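Local coordinates for protein hydratase ChsH1 (Mycobacterium tuberculosis, PDB 4W78) that catalyses hydration of the steroid enoyl-CoA 3-oxo-4,17-pregnadiene-20-carboxyl-CoA in the breakdown of the cholesterol side chain, at residues P20-D25 with G116-I121; P30-W35 with Q68-M73. One frame throughout, in Å; residues are numbered along the deposited sequence. Where two conformers were deposited one is given.

Interaction 1 (P20-D25 with G116-I121); sequences PRLARD and GEQVSI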
ATOM      1  N   PRO A  20      23.451 -11.924  -0.031  1.00 20.79           N
ATOM      2  CA  PRO A  20      21.992 -12.041  -0.141  1.00 18.76           C
ATOM      3  C   PRO A  20      21.264 -11.368   1.030  1.00 18.04           C
ATOM      4  O   PRO A  20      21.622 -11.536   2.200  1.00 20.10           O
ATOM      5  CB  PRO A  20      21.763 -13.559  -0.154  1.00 22.27           C
ATOM      6  CG  PRO A  20      23.027 -14.107  -0.749  1.00 24.51           C
ATOM      7  CD  PRO A  20      24.122 -13.219  -0.202  1.00 24.87           C
ATOM      8  N   ARG A  21      20.264 -10.569   0.676  1.00 14.61           N
ATOM      9  CA  ARG A  21      19.462  -9.821   1.632  1.00 13.91           C
ATOM     10  C   ARG A  21      18.073 -10.421   1.605  1.00 15.24           C
ATOM     11  O   ARG A  21      17.448 -10.486   0.548  1.00 14.91           O
ATOM     12  CB  ARG A  21      19.399  -8.337   1.229  1.00 14.71           C
ATOM     13  CG  ARG A  21      18.400  -7.527   2.050  1.00 16.15           C
ATOM     14  CD  ARG A  21      18.452  -6.018   1.744  1.00 16.91           C
ATOM     15  NE  ARG A  21      18.207  -5.660   0.343  1.00 16.57           N
ATOM     16  CZ  ARG A  21      16.986  -5.496  -0.181  1.00 17.65           C
ATOM     17  NH1 ARG A  21      15.914  -5.715   0.569  1.00 18.09           N
ATOM     18  NH2 ARG A  21      16.852  -5.147  -1.458  1.00 19.69           N
ATOM     19  N   LEU A  22      17.603 -10.861   2.769  1.00 16.18           N
ATOM     20  CA  LEU A  22      16.278 -11.468   2.887  0.50 15.59           C
ATOM     21  C   LEU A  22      15.139 -10.469   2.741  1.00 13.41           C
ATOM     22  O   LEU A  22      15.173  -9.361   3.292  1.00 16.11           O
ATOM     23  CB  LEU A  22      16.122 -12.182   4.229  0.50 17.48           C
ATOM     24  CG  LEU A  22      16.532 -13.649   4.298  0.50 19.78           C
ATOM     25  CD1 LEU A  22      18.023 -13.808   4.019  0.50 22.01           C
ATOM     26  CD2 LEU A  22      16.152 -14.220   5.659  0.50 20.23           C
ATOM     27  N   ALA A  23      14.114 -10.886   2.006  1.00 11.86           N
ATOM     28  CA  ALA A  23      12.883 -10.123   1.889  1.00 13.00           C
ATOM     29  C   ALA A  23      12.286  -9.931   3.272  1.00 13.69           C
ATOM     30  O   ALA A  23      12.407 -10.811   4.134  1.00 14.10           O
ATOM     31  CB  ALA A  23      11.917 -10.884   1.014  1.00 14.60           C
ATOM     32  N   ARG A  24      11.619  -8.796   3.467  1.00 11.75           N
ATOM     33  CA  ARG A  24      10.981  -8.518   4.752  1.00 13.13           C
ATOM     34  C   ARG A  24      10.037  -9.646   5.172  1.00 12.11           C
ATOM     35  O   ARG A  24      10.002 -10.041   6.344  1.00 16.68           O
ATOM     36  CB  ARG A  24      10.210  -7.193   4.688  1.00 14.46           C
ATOM     37  CG  ARG A  24       9.626  -6.786   6.021  1.00 15.19           C
ATOM     38  CD  ARG A  24       8.647  -5.624   5.881  1.00 16.90           C
ATOM     39  NE  ARG A  24       7.431  -6.048   5.203  1.00 16.49           N
ATOM     40  CZ  ARG A  24       6.387  -5.266   4.943  1.00 15.59           C
ATOM     41  NH1 ARG A  24       6.388  -3.990   5.310  1.00 15.91           N
ATOM     42  NH2 ARG A  24       5.342  -5.786   4.319  1.00 16.41           N
ATOM     43  N   ASP A  25       9.259 -10.144   4.216  1.00 13.92           N
ATOM     44  CA  ASP A  25       8.285 -11.205   4.471  1.00 14.61           C
ATOM     45  C   ASP A  25       8.533 -12.357   3.519  1.00 13.46           C
ATOM     46  O   ASP A  25       9.035 -12.159   2.416  1.00 13.77           O
ATOM     47  CB  ASP A  25       6.847 -10.710   4.201  1.00 15.41           C
ATOM     48  CG  ASP A  25       6.597  -9.303   4.705  1.00 21.01           C
ATOM     49  OD1 ASP A  25       6.418  -9.142   5.922  1.00 22.68           O
ATOM     50  OD2 ASP A  25       6.586  -8.365   3.880  1.00 22.84           O
ATOM     51  N   GLY A 116       4.892 -18.715   1.579  1.00 15.97           N
ATOM     52  CA  GLY A 116       5.726 -19.328   2.598  1.00 17.05           C
ATOM     53  C   GLY A 116       7.195 -19.350   2.221  1.00 16.65           C
ATOM     54  O   GLY A 116       8.065 -19.405   3.094  1.00 17.70           O
ATOM     55  N   GLU A 117       7.488 -19.288   0.924  1.00 15.81           N
ATOM     56  CA  GLU A 117       8.878 -19.259   0.486  1.00 15.23           C
ATOM     57  C   GLU A 117       9.507 -17.907   0.767  1.00 15.77           C
ATOM     58  O   GLU A 117       8.872 -16.875   0.564  1.00 17.86           O
ATOM     59  CB  GLU A 117       9.002 -19.617  -0.989  1.00 16.25           C
ATOM     60  CG  GLU A 117       8.550 -21.039  -1.273  1.00 21.48           C
ATOM     61  CD  GLU A 117       9.027 -21.545  -2.613  1.00 22.53           C
ATOM     62  OE1 GLU A 117       8.521 -21.069  -3.651  1.00 21.67           O
ATOM     63  OE2 GLU A 117       9.917 -22.422  -2.616  1.00 22.68           O
ATOM     64  N   GLN A 118      10.739 -17.937   1.259  1.00 15.81           N
ATOM     65  CA  GLN A 118      11.493 -16.743   1.640  1.00 19.04           C
ATOM     66  C   GLN A 118      12.541 -16.410   0.575  1.00 14.50           C
ATOM     67  O   GLN A 118      13.475 -17.178   0.354  1.00 17.12           O
ATOM     68  CB  GLN A 118      12.196 -16.994   2.979  1.00 26.14           C
ATOM     69  CG  GLN A 118      13.221 -15.940   3.375  1.00 28.23           C
ATOM     70  CD  GLN A 118      12.571 -14.631   3.792  1.00 28.30           C
ATOM     71  OE1 GLN A 118      11.812 -14.584   4.768  1.00 31.80           O
ATOM     72  NE2 GLN A 118      12.868 -13.559   3.062  1.00 26.07           N
ATOM     73  N   VAL A 119      12.388 -15.261  -0.071  1.00 13.84           N
ATOM     74  CA  VAL A 119      13.303 -14.843  -1.137  1.00 12.49           C
ATOM     75  C   VAL A 119      14.426 -13.958  -0.605  1.00 12.86           C
ATOM     76  O   VAL A 119      14.245 -13.229   0.377  1.00 16.31           O
ATOM     77  CB  VAL A 119      12.515 -14.088  -2.243  1.00 22.20           C
ATOM     78  CG1 VAL A 119      13.424 -13.542  -3.312  1.00 26.05           C
ATOM     79  CG2 VAL A 119      11.463 -15.013  -2.863  1.00 20.14           C
ATOM     80  N   SER A 120      15.611 -14.075  -1.207  1.00 13.80           N
ATOM     81  CA  SER A 120      16.698 -13.130  -0.942  1.00 13.53           C
ATOM     82  C   SER A 120      17.142 -12.482  -2.250  1.00 14.93           C
ATOM     83  O   SER A 120      16.884 -13.014  -3.319  1.00 15.80           O
ATOM     84  CB  SER A 120      17.886 -13.834  -0.298  1.00 16.92           C
ATOM     85  OG  SER A 120      18.480 -14.725  -1.225  1.00 22.85           O
ATOM     86  N   ILE A 121      17.808 -11.337  -2.157  1.00 15.19           N
ATOM     87  CA  ILE A 121      18.258 -10.615  -3.346  1.00 13.14           C
ATOM     88  C   ILE A 121      19.748 -10.305  -3.258  1.00 12.09           C
ATOM     89  O   ILE A 121      20.258  -9.974  -2.184  1.00 14.03           O
ATOM     90  CB  ILE A 121      17.453  -9.300  -3.534  1.00 10.75           C
ATOM     91  CG1 ILE A 121      17.837  -8.581  -4.835  1.00 11.91           C
ATOM     92  CG2 ILE A 121      17.618  -8.375  -2.312  1.00 14.55           C
ATOM     93  CD1 ILE A 121      16.983  -7.332  -5.108  1.00 16.00           C
TER
HETATM   94  O   HOH W   1       9.976 -13.510   0.165  1.00 14.78           O
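The short strand 21-22, the outermost strand, within this chain, of the antiparallel sheet of this hotdog-fold hydratase, pairs antiparallel with the start of strand 119-134. Arg21 and Ile121 form a hydrogen-bonded pair closed by Arg21 N to Ile121 O and Ile121 N to Arg21 O, each 2.9 Å. Leu22 and Ser120 follow as a non-hydrogen-bonded pair, and one step on Ala23 N donates to Val119 O at 2.9 Å, almost straight (171°). The Gln118 side chain takes over where the pairing stops. Its chain bends at chi2 (72°), bringing NE2 beside the backbone, where it donates both to Ala23 O (3.0 Å) and to Val119 O (3.0 Å). Past this point a water accepts from Val119 N and donates to Asp25 O (2.8 Å), bridging the two backbones where direct pairing has ended. On the face carrying Arg21 and Ile121 the two side chains run alongside each other, and Ile121 CG2 lies over one face of the guanidinium, offset toward its rim and 3.4 Å from NH2, while NH1 bonds to Thr71 O. Val119 O thus holds two donors and Gln118 NE2 serves two carbonyls, so a side-chain amide and a water continue the polar links between the backbones beyond the two bridge pairs and tie the departing loop to the sheet.

Interaction 2 (P30-W35 with Q68-M73); sequences PMINNW and QVWTMM
Val69 O is held by two donors, Met72 N of its own turn at 3.2 Å and Arg28 NH1 of the neighbouring ChsH2 chain, while the Val69 side chain reaches across to helix 29-39. There CG2 lies 4.0 Å from NE1 of the Trp35 indole, and CG1 lies 4.1 Å from Met31 CE. Between the two segments themselves the contact is apolar and buried. Trp70 and Met31 contribute the most: the CG of Trp70 is anti to its carbonyl carbon (chi1 -55°), and the six-membered ring extends toward the helix with CZ3 and CH2 leading. The two side chains run antiparallel, each reaching toward the other's backbone. Met31 CB passes 3.8 Å from Trp70 CZ3, and a bend at chi3 (49°) brings the terminal methyl back against the ring, with CE 3.6 Å from CZ3. The sulfur completes a Met-aromatic contact, SD lying 5.4 Å from the centroid of the six-membered ring in an oblique approach. Ile32 meets the same indole differently, with CG1 near the ring plane at the edge, 4.0 Å from CH2. Trp70 is therefore gripped at its outer end by two consecutive helix residues. Asn33 and Asn34, on the same helix, bond instead to Asp25 and Arg24 of the second copy of this protein. Helix 29-39 leads into a Gly-Asp-Arg-Asn-Pro sequence resembling the hydratase motif of MaoC-like enzymes, and the contact packs this helix on the short, weakly bonded helical turn 67-70, next to ChsH2, as part of a MaoC-like hotdog fold.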
ATOM      1  N   PRO A  30      -1.637 -12.249   1.698  1.00 11.14           N
ATOM      2  CA  PRO A  30      -2.158 -10.884   1.852  1.00 10.88           C
ATOM      3  C   PRO A  30      -1.534  -9.904   0.867  1.00 11.01           C
ATOM      4  O   PRO A  30      -2.261  -9.090   0.281  1.00 10.46           O
ATOM      5  CB  PRO A  30      -1.811 -10.531   3.312  1.00 11.31           C
ATOM      6  CG  PRO A  30      -1.851 -11.877   4.004  1.00 13.05           C
ATOM      7  CD  PRO A  30      -1.204 -12.811   2.997  1.00 11.83           C
ATOM      8  N   MET A  31      -0.229 -10.003   0.648  1.00  9.90           N
ATOM      9  CA  MET A  31       0.417  -9.122  -0.328  1.00  9.82           C
ATOM     10  C   MET A  31       0.111  -9.486  -1.783  1.00  9.66           C
ATOM     11  O   MET A  31      -0.007  -8.596  -2.605  1.00 10.28           O
ATOM     12  CB  MET A  31       1.917  -9.055  -0.080  1.00 10.19           C
ATOM     13  CG  MET A  31       2.224  -8.291   1.166  1.00  9.58           C
ATOM     14  SD  MET A  31       3.965  -8.193   1.579  1.00 15.16           S
ATOM     15  CE  MET A  31       4.671  -7.677   0.012  1.00 22.07           C
ATOM     16  N   ILE A  32      -0.052 -10.768  -2.095  1.00  8.88           N
ATOM     17  CA  ILE A  32      -0.532 -11.166  -3.405  1.00  9.38           C
ATOM     18  C   ILE A  32      -1.910 -10.553  -3.628  1.00 11.13           C
ATOM     19  O   ILE A  32      -2.182 -10.002  -4.709  1.00  9.41           O
ATOM     20  CB  ILE A  32      -0.625 -12.694  -3.537  1.00 10.01           C
ATOM     21  CG1 ILE A  32       0.786 -13.310  -3.512  1.00 10.40           C
ATOM     22  CG2 ILE A  32      -1.386 -13.081  -4.817  1.00 11.48           C
ATOM     23  CD1 ILE A  32       0.764 -14.824  -3.458  1.00 10.62           C
ATOM     24  N   ASN A  33      -2.767 -10.641  -2.610  1.00 10.51           N
ATOM     25  CA  ASN A  33      -4.113 -10.071  -2.710  1.00 10.87           C
ATOM     26  C   ASN A  33      -4.077  -8.578  -3.000  1.00  9.69           C
ATOM     27  O   ASN A  33      -4.804  -8.102  -3.871  1.00 12.58           O
ATOM     28  CB  ASN A  33      -4.931 -10.337  -1.443  1.00 11.53           C
ATOM     29  CG  ASN A  33      -5.386 -11.798  -1.317  1.00 12.69           C
ATOM     30  OD1 ASN A  33      -5.396 -12.540  -2.293  1.00 13.82           O
ATOM     31  ND2 ASN A  33      -5.797 -12.197  -0.119  1.00 14.33           N
ATOM     32  N   ASN A  34      -3.240  -7.838  -2.276  1.00 11.06           N
ATOM     33  CA  ASN A  34      -3.167  -6.398  -2.480  1.00  9.80           C
ATOM     34  C   ASN A  34      -2.750  -6.095  -3.913  1.00 10.56           C
ATOM     35  O   ASN A  34      -3.265  -5.165  -4.541  1.00  9.34           O
ATOM     36  CB  ASN A  34      -2.177  -5.753  -1.505  1.00 10.96           C
ATOM     37  CG  ASN A  34      -2.686  -5.725  -0.061  1.00 12.28           C
ATOM     38  OD1 ASN A  34      -3.877  -5.873   0.202  1.00 14.12           O
ATOM     39  ND2 ASN A  34      -1.772  -5.507   0.871  1.00 13.52           N
ATOM     40  N   TRP A  35      -1.802  -6.880  -4.412  1.00  9.70           N
ATOM     41  CA  TRP A  35      -1.222  -6.668  -5.735  1.00  9.63           C
ATOM     42  C   TRP A  35      -2.202  -7.025  -6.849  1.00 10.28           C
ATOM     43  O   TRP A  35      -2.448  -6.199  -7.738  1.00 11.34           O
ATOM     44  CB  TRP A  35       0.085  -7.460  -5.835  1.00 10.06           C
ATOM     45  CG  TRP A  35       0.979  -7.178  -7.011  1.00 10.76           C
ATOM     46  CD1 TRP A  35       2.082  -6.380  -7.030  1.00  9.57           C
ATOM     47  CD2 TRP A  35       0.876  -7.757  -8.317  1.00 10.97           C
ATOM     48  NE1 TRP A  35       2.675  -6.415  -8.282  1.00 11.57           N
ATOM     49  CE2 TRP A  35       1.949  -7.252  -9.086  1.00  9.51           C
ATOM     50  CE3 TRP A  35      -0.006  -8.667  -8.901  1.00 11.10           C
ATOM     51  CZ2 TRP A  35       2.151  -7.616 -10.410  1.00 12.07           C
ATOM     52  CZ3 TRP A  35       0.186  -9.017 -10.245  1.00 12.96           C
ATOM     53  CH2 TRP A  35       1.251  -8.484 -10.977  1.00 12.96           C
ATOM     54  N   GLN A  68      10.209  -8.558  -7.589  1.00 12.29           N
ATOM     55  CA  GLN A  68      10.904  -7.406  -7.032  1.00 14.34           C
ATOM     56  C   GLN A  68      10.158  -6.813  -5.838  1.00 13.75           C
ATOM     57  O   GLN A  68      10.756  -6.145  -4.993  1.00 13.72           O
ATOM     58  CB  GLN A  68      11.093  -6.362  -8.134  1.00 18.17           C
ATOM     59  CG  GLN A  68      12.053  -5.246  -7.827  1.00 22.81           C
ATOM     60  CD  GLN A  68      12.372  -4.420  -9.073  1.00 23.96           C
ATOM     61  OE1 GLN A  68      12.124  -4.842 -10.188  1.00 23.45           O
ATOM     62  NE2 GLN A  68      12.905  -3.230  -8.870  1.00 30.50           N
ATOM     63  N   VAL A  69       8.847  -7.051  -5.755  1.00 10.59           N
ATOM     64  CA  VAL A  69       8.060  -6.522  -4.647  1.00 11.49           C
ATOM     65  C   VAL A  69       8.526  -7.084  -3.304  1.00 11.57           C
ATOM     66  O   VAL A  69       8.624  -6.357  -2.313  1.00 12.38           O
ATOM     67  CB  VAL A  69       6.552  -6.823  -4.857  1.00 12.08           C
ATOM     68  CG1 VAL A  69       5.726  -6.285  -3.719  1.00 13.27           C
ATOM     69  CG2 VAL A  69       6.101  -6.216  -6.179  1.00 12.78           C
ATOM     70  N   TRP A  70       8.848  -8.375  -3.284  1.00 12.64           N
ATOM     71  CA  TRP A  70       9.174  -9.014  -2.015  1.00 11.41           C
ATOM     72  C   TRP A  70      10.366  -8.361  -1.353  1.00 11.72           C
ATOM     73  O   TRP A  70      10.410  -8.251  -0.115  1.00 12.68           O
ATOM     74  CB  TRP A  70       9.433 -10.514  -2.211  1.00 10.99           C
ATOM     75  CG  TRP A  70       8.291 -11.193  -2.894  1.00 10.85           C
ATOM     76  CD1 TRP A  70       8.320 -11.805  -4.110  1.00 13.34           C
ATOM     77  CD2 TRP A  70       6.936 -11.281  -2.431  1.00 11.50           C
ATOM     78  NE1 TRP A  70       7.069 -12.281  -4.432  1.00 13.40           N
ATOM     79  CE2 TRP A  70       6.206 -11.979  -3.416  1.00 11.28           C
ATOM     80  CE3 TRP A  70       6.272 -10.848  -1.276  1.00 12.47           C
ATOM     81  CZ2 TRP A  70       4.847 -12.238  -3.290  1.00 11.92           C
ATOM     82  CZ3 TRP A  70       4.917 -11.106  -1.152  1.00 13.11           C
ATOM     83  CH2 TRP A  70       4.222 -11.803  -2.155  1.00 13.38           C
ATOM     84  N   THR A  71      11.319  -7.900  -2.168  1.00 11.14           N
ATOM     85  CA  THR A  71      12.573  -7.392  -1.618  1.00 11.50           C
ATOM     86  C   THR A  71      12.696  -5.867  -1.622  1.00 11.98           C
ATOM     87  O   THR A  71      13.755  -5.325  -1.322  1.00 14.79           O
ATOM     88  CB  THR A  71      13.799  -8.019  -2.316  1.00 11.27           C
ATOM     89  OG1 THR A  71      13.611  -7.972  -3.729  1.00 11.28           O
ATOM     90  CG2 THR A  71      13.951  -9.488  -1.922  1.00 13.91           C
ATOM     91  N   MET A  72      11.612  -5.163  -1.919  1.00 12.27           N
ATOM     92  CA  MET A  72      11.626  -3.708  -1.793  1.00 14.22           C
ATOM     93  C   MET A  72      11.961  -3.288  -0.368  1.00 17.49           C
ATOM     94  O   MET A  72      11.537  -3.939   0.588  1.00 18.41           O
ATOM     95  CB  MET A  72      10.274  -3.099  -2.206  1.00 14.50           C
ATOM     96  CG  MET A  72       9.937  -3.313  -3.682  1.00 14.43           C
ATOM     97  SD  MET A  72      11.068  -2.444  -4.815  1.00 22.28           S
ATOM     98  CE  MET A  72      10.378  -0.801  -4.796  1.00 25.55           C
ATOM     99  N   MET A  73      12.722  -2.203  -0.235  1.00 21.22           N
ATOM    100  CA  MET A  73      13.194  -1.739   1.070  1.00 25.64           C
ATOM    101  C   MET A  73      12.109  -1.139   1.965  1.00 28.59           C
ATOM    102  O   MET A  73      12.252  -1.118   3.196  1.00 33.26           O
ATOM    103  CB  MET A  73      14.338  -0.729   0.892  1.00 27.27           C
ATOM    104  CG  MET A  73      15.673  -1.317   0.454  1.00 30.98           C
ATOM    105  SD  MET A  73      16.494  -2.387   1.674  1.00 45.65           S
ATOM    106  CE  MET A  73      16.116  -1.559   3.220  1.00 36.93           C
TER

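The centres of the two interactions lie about 11 Å apart. Along the chain the order is 20-25, 30-35, 68-73, 116-121, so the outer pair belongs to interaction 1 and the inner pair to interaction 2. Interaction 1 adds the outermost strand of this chain's sheet; interaction 2 joins helix 29-39 to the helical turn 67-70 beside it. A probable hydrogen bond from Arg21 NH1 to Thr71 O (2.9 Å) links strand 21-22 to segment 68-73, Ala23 CB packs 3.2 Å from Trp70 O, and Asp25 OD2 lies 3.5 Å from Met31 SD. Strand 21-22 and helix 29-39 are consecutive, and segment 20-25, through Arg24 and Asp25, joins helix 29-39 at the contact with the second copy of ChsH1.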